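Local coordinates for glutathione S-transferase (Acinetobacter baumannii, PDB 4MP4) that probably catalyses the conjugation of glutathione to electrophilic compounds, as a member of the glutathione S-transferase family, at the interface of chains A and B. Coordinates in Å, arbitrary orientation; residue numbers count along the deposited sequence, not the author numbering. Chains: chain A/B, Glutathione S-transferase.

The interface of chains A and B. Residues chain A 57; chain B 147, 150-151.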
ATOM      1  N   LEU A  57     -14.249   1.232   8.538  1.00 36.74           N
ATOM      2  CA  LEU A  57     -13.329   0.851   9.607  1.00 45.88           C
ATOM      3  C   LEU A  57     -12.092   1.721   9.503  1.00 49.18           C
ATOM      4  O   LEU A  57     -10.974   1.323   9.841  1.00 50.71           O
ATOM      5  CB  LEU A  57     -12.976  -0.635   9.517  1.00 44.44           C
ATOM      6  CG  LEU A  57     -14.056  -1.538  10.131  1.00 56.46           C
ATOM      7  CD1 LEU A  57     -15.222  -1.781   9.185  1.00 61.38           C
ATOM      8  CD2 LEU A  57     -13.477  -2.857  10.587  1.00 62.59           C
TER
ATOM      9  N   VAL B 147     -10.770  -3.724  14.623  1.00 54.16           N
ATOM     10  CA  VAL B 147     -11.058  -3.885  13.205  1.00 42.61           C
ATOM     11  C   VAL B 147     -11.448  -5.328  12.866  1.00 48.29           C
ATOM     12  O   VAL B 147     -12.425  -5.567  12.155  1.00 48.90           O
ATOM     13  CB  VAL B 147      -9.862  -3.417  12.342  1.00 45.70           C
ATOM     14  CG1 VAL B 147     -10.059  -3.787  10.884  1.00 38.92           C
ATOM     15  CG2 VAL B 147      -9.661  -1.919  12.486  1.00 45.71           C
ATOM     16  N   LYS B 150     -15.012  -6.282  14.197  1.00 47.68           N
ATOM     17  CA  LYS B 150     -16.042  -5.650  13.375  1.00 60.08           C
ATOM     18  C   LYS B 150     -16.318  -6.399  12.071  1.00 56.52           C
ATOM     19  O   LYS B 150     -17.473  -6.705  11.754  1.00 50.15           O
ATOM     20  CB  LYS B 150     -15.669  -4.199  13.067  1.00 61.84           C
ATOM     21  CG  LYS B 150     -15.868  -3.254  14.234  1.00 68.88           C
ATOM     22  CD  LYS B 150     -17.288  -3.343  14.773  1.00 78.22           C
ATOM     23  CE  LYS B 150     -17.486  -2.444  15.994  1.00 84.46           C
ATOM     24  NZ  LYS B 150     -17.188  -1.014  15.688  1.00 84.67           N
ATOM     25  N   LEU B 151     -15.255  -6.677  11.320  1.00 55.74           N
ATOM     26  CA  LEU B 151     -15.366  -7.342  10.024  1.00 55.04           C
ATOM     27  C   LEU B 151     -15.841  -8.781  10.156  1.00 51.47           C
ATOM     28  O   LEU B 151     -16.533  -9.295   9.280  1.00 55.31           O
ATOM     29  CB  LEU B 151     -14.024  -7.313   9.281  1.00 55.59           C
ATOM     30  CG  LEU B 151     -13.611  -5.985   8.651  1.00 53.07           C
ATOM     31  CD1 LEU B 151     -12.123  -5.992   8.354  1.00 46.20           C
ATOM     32  CD2 LEU B 151     -14.423  -5.734   7.388  1.00 53.22           C
TER
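The backbone carbonyl oxygen of B:Val147 is approached across the interface by the terminal methyl CD2 of A:Leu57, 3.3 Å from O. Within its own helix the same O faces the amide N of B:Leu151, 3.1 Å away and one helical turn further on. The approach of CD2 makes an angle of about 111° with the C=O bond, so the methyl sits beside the carbonyl and not ahead of it. This pairing belongs to the glutathione S-transferase fold, in which the N-terminal thioredoxin-like domain of one subunit commonly packs against the helical C-terminal domain of the other, and it illustrates how a knob from a loop can be received by the surface of a helix. The two-fold symmetry repeats the arrangement with the chains exchanged, consistent with the dimer typical of this family.

The knob is A:Leu57, of which the partner hides 67 Å². With CG anti to its carbonyl carbon (chi1 -81°), the branch reaches across to helix 135-151 of chain B, leading with CD2. B:Val147 meets it obliquely through CG1, 3.6 Å from CD2; chi1 of 171° sets that methyl anti to the backbone N. On another flank, CB of B:Lys150 lies 3.6 Å from CD2, a contact made by the root of the chain. B:Leu151 adds its branch carbon CG, 3.7 Å from CD2.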